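Local coordinates for protein CurD (Moorea producens 3L, PDB 5KP7) that binds 4'-phosphopantetheine and probably acts as a hydroxymethylglutaryl-CoA synthase-like condensing enzyme with a thiolase-like fold, at residues Lys95-Ser105 with Leu123-Leu134; Ala137-Leu145 with Ile321-Ser329. The protein carries 3 engineered substitutions. All blocks are in the same frame, centred on the assembly; numbering follows the deposited sequence. Where two conformers were deposited one is given.

Interaction 1: Lys95-Ser105 with Leu123-Leu134; sequences KQRIEMVITCS and LGLSRNCRMFEL
Strands 98-104 and 130-134 are the two parallel strands of a beta-alpha-beta unit connected by helix 115-123, and they pair from Met100 beside Arg130 to Cys104 beside Leu134. Val101 and Thr103 each donate and accept in the ladder, through Arg130 O, Phe132 N, Phe132 O and Leu134 N, and Ser105 N extends it to Leu134 O. At the other end Arg130 N donates a hydrogen bond to Glu99 O (2.9 Å).

On the face that carries Met100, Ile102 and Leu134, the Phe132 ring lies alongside Ile102, both side chains pointing the same way. Its chi1 of 54°, with CG between the backbone N and the carbonyl carbon, swings the ring over to the partner strand, where CZ touches Ile102 CD1 at 3.7 Å. Met100 SD adds an oblique Met-aromatic contact, 4.9 Å from the ring centroid. On the other face Val101 CG2 touches both Leu125 CD1 (3.6 Å) and Cys129 SG (3.7 Å), which approach it roughly at right angles.

Beyond the strands Lys95 reaches across with an extended chain, crossing Leu125 at about a right angle, and its NZ bonds to Leu123 O at 2.9 Å in the carbonyl plane. Gly124 ends helix 115-123 in a Schellman motif; bound to a carbonyl of the last turn, the ammonium group probably also feels the negative end of the helix dipole. A water joins Lys95 O and Ile98 O to Ser126 N; the OG of Ser126 accepts from Asn128 N in an ST turn.

Strand 130-134 is outermost in the sheet of this chain, while strand 98-104 continues it into strand 161-168 through Leu163 and Ile165. Met100 and Ile102 pack on helix 140-154; Thr103 faces helix 115-123, touching Ile119 and bonding through OG1 to Ser116 OG.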
# COMPACT_ATOMS: atom_id res chain seq x y z
N LYS A 95 18.24 -0.54 -22.60
CA LYS A 95 17.66 -1.80 -22.06
C LYS A 95 18.75 -2.72 -21.56
O LYS A 95 18.62 -3.34 -20.50
CB LYS A 95 16.84 -2.51 -23.16
CG LYS A 95 16.19 -3.83 -22.76
CD LYS A 95 15.23 -4.26 -23.87
CE LYS A 95 14.57 -5.59 -23.61
NZ LYS A 95 13.61 -6.06 -24.69
N GLN A 96 19.83 -2.82 -22.32
CA GLN A 96 20.98 -3.62 -21.91
C GLN A 96 21.69 -3.11 -20.67
O GLN A 96 22.35 -3.89 -20.01
CB GLN A 96 21.98 -3.76 -23.07
CG GLN A 96 21.42 -4.56 -24.22
CD GLN A 96 21.09 -5.97 -23.81
OE1 GLN A 96 21.94 -6.67 -23.29
NE2 GLN A 96 19.85 -6.36 -24.00
N ARG A 97 21.54 -1.83 -20.32
CA ARG A 97 22.10 -1.29 -19.10
C ARG A 97 21.36 -1.74 -17.82
O ARG A 97 21.90 -1.53 -16.75
CB ARG A 97 22.19 0.24 -19.14
CG ARG A 97 23.28 0.75 -20.08
CD ARG A 97 23.24 2.26 -20.23
NE ARG A 97 24.36 2.72 -21.08
CZ ARG A 97 24.27 3.20 -22.32
NH1 ARG A 97 23.10 3.37 -22.95
NH2 ARG A 97 25.38 3.56 -22.96
N ILE A 98 20.18 -2.33 -17.93
CA ILE A 98 19.49 -2.85 -16.73
C ILE A 98 20.27 -4.11 -16.27
O ILE A 98 20.28 -5.12 -16.96
CB ILE A 98 18.01 -3.17 -16.99
CG1 ILE A 98 17.26 -1.89 -17.38
CG2 ILE A 98 17.41 -3.83 -15.75
CD1 ILE A 98 15.88 -2.12 -17.98
N GLU A 99 20.94 -4.00 -15.13
CA GLU A 99 21.74 -5.09 -14.60
C GLU A 99 21.29 -5.59 -13.22
O GLU A 99 22.00 -6.36 -12.60
CB GLU A 99 23.22 -4.69 -14.55
CG GLU A 99 23.75 -4.38 -15.95
CD GLU A 99 25.25 -4.49 -16.09
OE1 GLU A 99 25.97 -4.63 -15.08
OE2 GLU A 99 25.71 -4.41 -17.27
N MET A 100 20.13 -5.14 -12.76
CA MET A 100 19.53 -5.69 -11.55
C MET A 100 18.02 -5.61 -11.70
O MET A 100 17.50 -4.56 -12.11
CB MET A 100 19.99 -4.92 -10.31
CG MET A 100 19.45 -5.53 -9.02
SD MET A 100 20.24 -4.93 -7.51
CE MET A 100 19.76 -3.27 -7.45
N VAL A 101 17.35 -6.72 -11.39
CA VAL A 101 15.89 -6.78 -11.34
C VAL A 101 15.52 -7.27 -9.93
O VAL A 101 15.91 -8.37 -9.54
CB VAL A 101 15.32 -7.75 -12.39
CG1 VAL A 101 13.82 -7.90 -12.21
CG2 VAL A 101 15.62 -7.28 -13.80
N ILE A 102 14.84 -6.41 -9.17
CA ILE A 102 14.36 -6.75 -7.83
C ILE A 102 12.85 -6.80 -7.87
O ILE A 102 12.19 -5.79 -8.18
CB ILE A 102 14.79 -5.74 -6.76
CG1 ILE A 102 16.32 -5.54 -6.79
CG2 ILE A 102 14.34 -6.26 -5.41
CD1 ILE A 102 16.84 -4.60 -5.72
N THR A 103 12.28 -7.97 -7.58
CA THR A 103 10.84 -8.09 -7.43
C THR A 103 10.51 -8.01 -5.96
O THR A 103 11.12 -8.70 -5.15
CB THR A 103 10.34 -9.40 -8.05
OG1 THR A 103 10.71 -9.42 -9.43
CG2 THR A 103 8.85 -9.50 -7.96
N CYS A 104 9.56 -7.17 -5.61
CA CYS A 104 9.19 -6.89 -4.21
C CYS A 104 7.79 -7.36 -4.02
O CYS A 104 6.86 -6.87 -4.71
CB CYS A 104 9.32 -5.39 -3.94
SG CYS A 104 10.99 -4.76 -4.28
N SER A 105 7.58 -8.33 -3.15
CA SER A 105 6.27 -8.99 -3.12
C SER A 105 6.07 -9.74 -1.79
O SER A 105 7.06 -10.15 -1.16
CB SER A 105 6.14 -9.97 -4.31
OG SER A 105 4.81 -10.48 -4.42
N LEU A 123 10.45 -9.78 -20.55
CA LEU A 123 10.80 -8.43 -20.97
C LEU A 123 12.02 -8.41 -21.90
O LEU A 123 12.33 -7.38 -22.46
CB LEU A 123 11.07 -7.54 -19.77
CG LEU A 123 9.86 -7.17 -18.88
CD1 LEU A 123 10.37 -6.43 -17.65
CD2 LEU A 123 8.81 -6.36 -19.59
N GLY A 124 12.67 -9.55 -22.09
CA GLY A 124 13.83 -9.64 -23.00
C GLY A 124 15.08 -8.97 -22.47
O GLY A 124 15.85 -8.42 -23.25
N LEU A 125 15.28 -9.00 -21.16
CA LEU A 125 16.41 -8.29 -20.55
C LEU A 125 17.70 -9.07 -20.70
O LEU A 125 17.69 -10.24 -21.05
CB LEU A 125 16.09 -7.99 -19.07
CG LEU A 125 14.85 -7.14 -18.81
CD1 LEU A 125 14.76 -6.87 -17.32
CD2 LEU A 125 14.90 -5.82 -19.58
N SER A 126 18.81 -8.40 -20.43
CA SER A 126 20.14 -9.00 -20.50
C SER A 126 20.30 -10.20 -19.56
O SER A 126 19.73 -10.20 -18.45
CB SER A 126 21.22 -7.98 -20.12
OG SER A 126 22.51 -8.55 -20.25
N ARG A 127 21.11 -11.19 -19.98
CA ARG A 127 21.49 -12.25 -19.07
C ARG A 127 22.52 -11.80 -18.04
O ARG A 127 22.67 -12.45 -16.99
CB ARG A 127 21.98 -13.48 -19.84
CG ARG A 127 20.87 -14.21 -20.52
CD ARG A 127 21.32 -15.56 -21.06
NE ARG A 127 20.16 -16.33 -21.52
CZ ARG A 127 20.19 -17.64 -21.82
NH1 ARG A 127 21.30 -18.33 -21.71
NH2 ARG A 127 19.05 -18.26 -22.17
N ASN A 128 23.21 -10.70 -18.31
CA ASN A 128 24.17 -10.14 -17.33
C ASN A 128 23.39 -9.22 -16.39
O ASN A 128 23.49 -7.99 -16.45
CB ASN A 128 25.33 -9.42 -18.04
CG ASN A 128 26.14 -10.34 -18.90
OD1 ASN A 128 26.27 -10.13 -20.12
ND2 ASN A 128 26.75 -11.34 -18.29
N CYS A 129 22.65 -9.85 -15.49
CA CYS A 129 21.68 -9.15 -14.65
C CYS A 129 21.52 -9.92 -13.33
O CYS A 129 21.18 -11.11 -13.36
CB CYS A 129 20.33 -9.15 -15.37
SG CYS A 129 19.11 -8.06 -14.63
N ARG A 130 21.71 -9.24 -12.21
CA ARG A 130 21.40 -9.82 -10.91
C ARG A 130 19.88 -9.85 -10.74
O ARG A 130 19.23 -8.85 -11.04
CB ARG A 130 21.98 -8.95 -9.80
CG ARG A 130 23.49 -8.86 -9.78
CD ARG A 130 23.91 -8.14 -8.51
NE ARG A 130 25.35 -8.11 -8.27
CZ ARG A 130 26.10 -7.01 -8.09
NH1 ARG A 130 25.61 -5.78 -8.22
NH2 ARG A 130 27.37 -7.14 -7.78
N MET A 131 19.34 -10.96 -10.23
CA MET A 131 17.89 -11.15 -10.12
C MET A 131 17.57 -11.75 -8.77
O MET A 131 18.16 -12.75 -8.37
CB MET A 131 17.42 -12.10 -11.23
CG MET A 131 17.46 -11.48 -12.60
SD MET A 131 16.89 -12.60 -13.89
CE MET A 131 18.33 -13.67 -14.00
N PHE A 132 16.65 -11.13 -8.04
CA PHE A 132 16.21 -11.67 -6.76
C PHE A 132 14.88 -11.05 -6.35
O PHE A 132 14.39 -10.10 -7.00
CB PHE A 132 17.30 -11.55 -5.66
CG PHE A 132 17.83 -10.19 -5.47
CD1 PHE A 132 17.23 -9.33 -4.57
CD2 PHE A 132 18.93 -9.76 -6.17
CE1 PHE A 132 17.72 -8.03 -4.39
CE2 PHE A 132 19.44 -8.47 -6.00
CZ PHE A 132 18.83 -7.62 -5.09
N GLU A 133 14.31 -11.60 -5.28
CA GLU A 133 13.00 -11.18 -4.74
C GLU A 133 13.17 -10.78 -3.28
O GLU A 133 13.87 -11.45 -2.53
CB GLU A 133 12.01 -12.33 -4.91
CG GLU A 133 10.56 -12.03 -4.62
CD GLU A 133 9.64 -13.19 -4.97
OE1 GLU A 133 8.78 -13.47 -4.12
OE2 GLU A 133 9.79 -13.83 -6.06
N LEU A 134 12.46 -9.73 -2.88
CA LEU A 134 12.63 -9.12 -1.59
C LEU A 134 11.31 -9.11 -0.84
O LEU A 134 10.28 -8.74 -1.43
CB LEU A 134 13.15 -7.69 -1.82
CG LEU A 134 13.67 -6.98 -0.59
CD1 LEU A 134 14.69 -5.94 -0.99
CD2 LEU A 134 12.53 -6.34 0.20
O HOH W 1 18.88 -5.79 -19.32
O HOH W 2 18.53 -8.76 -24.09
O HOH W 3 23.81 -6.18 -19.22
O HOH W 4 23.96 -5.22 -10.78
O HOH W 5 8.41 -12.50 -1.69

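Interaction 2: Ala137-Leu145 with Ile321-Ser329; sequences ACYSGTAGL and IMGATLFLS
Van der Waals contact dominates where Phe327 meets Gly141, Thr142 and Leu145. With CG anti to its carbonyl carbon (chi1 -62°), the ring projects at the backbone of helix 140-154, and Gly141 O lies at its edge, near the ring plane, 3.2 Å from Phe327 CZ. Leu145 CD2 approaches the same ring obliquely, 3.8 Å from Phe327 CE1. Leu326 CD2 touches Thr142 OG1 at 3.5 Å; that hydroxyl has its strongest polar partner in Tyr359 OH. Nearer the start of the helix, Cys138 SG sits against the backbone of Met322, 3.4 Å from Met322 CA.

The two helical segments, 75° apart in direction, belong to the buried central helical layer of the thiolase fold, where helices 140-154 and 325-336 lie between the beta-sheets. Leu145 and Phe327 also reach strand 195-202, and both touch Tyr359 of strand 355-363.

No direct hydrogen bond crosses the contact. Cys138 O instead receives a CA-H...O contact from Gly323 CA (3.4 Å, 154° at the hydrogen), and Gly141, lacking a side chain, lets Gly323 O come to 3.6 Å from its CA. One water donates to Cys138 O and accepts from Thr142 N, with a weak bond to Gly323 O; a second, bonded to Ser140 OG, accepts a weak bond from Gly323 N, which is also bonded to Asp168 OD2. Within 321-329, Thr325 OG1 donates to Met322 O and accepts from Ile321 N, tying down the turn ahead of helix 325-336. Met322 N bonds to Asn320 OD1 of the phosphopantetheine pocket, and the Met322 side chain lies about 6 Å, nearest atoms, from the bound ligand.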
# COMPACT_ATOMS: atom_id res chain seq x y z
N ALA A 137 6.75 -7.72 4.08
CA ALA A 137 5.38 -7.27 3.89
C ALA A 137 5.35 -6.03 3.00
O ALA A 137 6.04 -6.01 1.97
CB ALA A 137 4.72 -7.08 5.22
N CYS A 138 4.58 -4.99 3.34
CA CYS A 138 4.42 -3.87 2.41
C CYS A 138 5.63 -2.93 2.33
O CYS A 138 5.62 -2.02 1.53
CB CYS A 138 3.17 -3.05 2.72
SG CYS A 138 1.67 -4.03 2.84
N TYR A 139 6.65 -3.15 3.15
CA TYR A 139 7.92 -2.42 3.07
C TYR A 139 8.79 -2.91 1.91
O TYR A 139 9.78 -2.28 1.57
CB TYR A 139 8.67 -2.54 4.43
CG TYR A 139 10.02 -1.89 4.51
CD1 TYR A 139 10.18 -0.54 4.38
CD2 TYR A 139 11.16 -2.66 4.77
CE1 TYR A 139 11.43 0.06 4.42
CE2 TYR A 139 12.40 -2.07 4.83
CZ TYR A 139 12.53 -0.71 4.65
OH TYR A 139 13.79 -0.15 4.71
N SER A 140 8.42 -4.03 1.31
CA SER A 140 9.26 -4.65 0.28
C SER A 140 9.64 -3.67 -0.83
O SER A 140 10.78 -3.63 -1.27
CB SER A 140 8.55 -5.88 -0.29
OG SER A 140 7.36 -5.52 -0.99
N GLY A 141 8.66 -2.91 -1.33
CA GLY A 141 8.95 -1.99 -2.43
C GLY A 141 10.00 -0.94 -2.08
O GLY A 141 10.97 -0.70 -2.82
N THR A 142 9.80 -0.29 -0.94
CA THR A 142 10.76 0.68 -0.48
C THR A 142 12.16 0.05 -0.29
O THR A 142 13.16 0.65 -0.69
CB THR A 142 10.26 1.37 0.80
OG1 THR A 142 9.12 2.16 0.44
CG2 THR A 142 11.33 2.23 1.44
N ALA A 143 12.23 -1.10 0.34
CA ALA A 143 13.51 -1.78 0.49
C ALA A 143 14.20 -1.99 -0.87
O ALA A 143 15.42 -1.72 -1.03
CB ALA A 143 13.33 -3.08 1.24
N GLY A 144 13.46 -2.46 -1.87
CA GLY A 144 14.00 -2.65 -3.22
C GLY A 144 14.48 -1.35 -3.84
O GLY A 144 15.58 -1.28 -4.44
N LEU A 145 13.68 -0.29 -3.69
CA LEU A 145 14.08 1.00 -4.21
C LEU A 145 15.37 1.49 -3.56
O LEU A 145 16.26 1.99 -4.23
CB LEU A 145 12.96 2.02 -4.01
CG LEU A 145 13.27 3.48 -4.39
CD1 LEU A 145 13.74 3.67 -5.83
CD2 LEU A 145 12.05 4.35 -4.08
N ILE A 321 -2.55 -2.54 -2.41
CA ILE A 321 -1.73 -3.39 -3.28
C ILE A 321 -0.37 -3.67 -2.63
O ILE A 321 0.62 -3.92 -3.30
CB ILE A 321 -1.66 -2.88 -4.72
CG1 ILE A 321 -1.08 -1.48 -4.85
CG2 ILE A 321 -3.06 -2.89 -5.30
CD1 ILE A 321 -0.72 -1.04 -6.28
N MET A 322 -0.40 -3.71 -1.30
CA MET A 322 0.71 -4.16 -0.47
C MET A 322 1.97 -3.40 -0.73
O MET A 322 1.95 -2.18 -0.65
CB MET A 322 0.93 -5.68 -0.56
CG MET A 322 -0.28 -6.52 -0.40
SD MET A 322 -1.05 -6.20 1.13
CE MET A 322 -2.72 -6.32 0.50
N GLY A 323 3.06 -4.06 -1.13
CA GLY A 323 4.32 -3.35 -1.30
C GLY A 323 4.40 -2.32 -2.40
O GLY A 323 5.34 -1.53 -2.41
N ALA A 324 3.44 -2.33 -3.34
CA ALA A 324 3.36 -1.36 -4.41
C ALA A 324 2.54 -0.09 -4.04
O ALA A 324 2.55 0.89 -4.79
CB ALA A 324 2.72 -2.01 -5.63
N THR A 325 1.82 -0.11 -2.92
CA THR A 325 0.84 0.95 -2.67
C THR A 325 1.48 2.32 -2.54
O THR A 325 0.98 3.30 -3.11
CB THR A 325 -0.04 0.66 -1.44
OG1 THR A 325 -0.56 -0.67 -1.54
CG2 THR A 325 -1.18 1.65 -1.36
N LEU A 326 2.56 2.42 -1.79
CA LEU A 326 3.25 3.74 -1.67
C LEU A 326 3.72 4.30 -3.03
O LEU A 326 3.68 5.51 -3.27
CB LEU A 326 4.44 3.63 -0.68
CG LEU A 326 5.36 4.84 -0.57
CD1 LEU A 326 4.59 6.04 -0.04
CD2 LEU A 326 6.50 4.52 0.39
N PHE A 327 4.16 3.42 -3.93
CA PHE A 327 4.59 3.85 -5.25
C PHE A 327 3.41 4.30 -6.08
O PHE A 327 3.53 5.28 -6.83
CB PHE A 327 5.40 2.77 -5.97
CG PHE A 327 6.68 2.37 -5.26
CD1 PHE A 327 7.35 3.25 -4.42
CD2 PHE A 327 7.22 1.12 -5.48
CE1 PHE A 327 8.52 2.87 -3.77
CE2 PHE A 327 8.41 0.75 -4.85
CZ PHE A 327 9.06 1.64 -4.00
N LEU A 328 2.27 3.64 -5.91
CA LEU A 328 1.07 4.10 -6.58
C LEU A 328 0.65 5.47 -6.03
O LEU A 328 0.20 6.34 -6.78
CB LEU A 328 -0.07 3.10 -6.43
CG LEU A 328 -1.36 3.51 -7.17
CD1 LEU A 328 -1.11 3.76 -8.65
CD2 LEU A 328 -2.44 2.50 -6.92
N SER A 329 0.74 5.63 -4.71
CA SER A 329 0.44 6.92 -4.08
C SER A 329 1.34 8.04 -4.63
O SER A 329 0.87 9.14 -4.98
CB SER A 329 0.59 6.84 -2.58
OG SER A 329 0.32 8.11 -2.02
O HOH W 6 7.00 -0.03 0.01
O HOH W 7 4.90 -6.70 -0.64

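Interaction 1 comes first along the chain and lies toward the outer edge of the mixed sheet; interaction 2 is near the centre of the molecule, with 18 Å between their centres. Strand 130-134 leads directly into helix 140-154, so one run of chain serves both. They also touch: Cys104 SG is 3.2 Å from Ser140 O, and Leu134 CD2 is 3.5 Å from Ala143 CB. Helix 140-154 therefore rests on the sheet edge of interaction 1 while meeting, in interaction 2, a segment 176 residues later in sequence. The first contact is internal to the N-terminal family region; the second joins that region to the C-terminal one, close to the phosphopantetheine pocket.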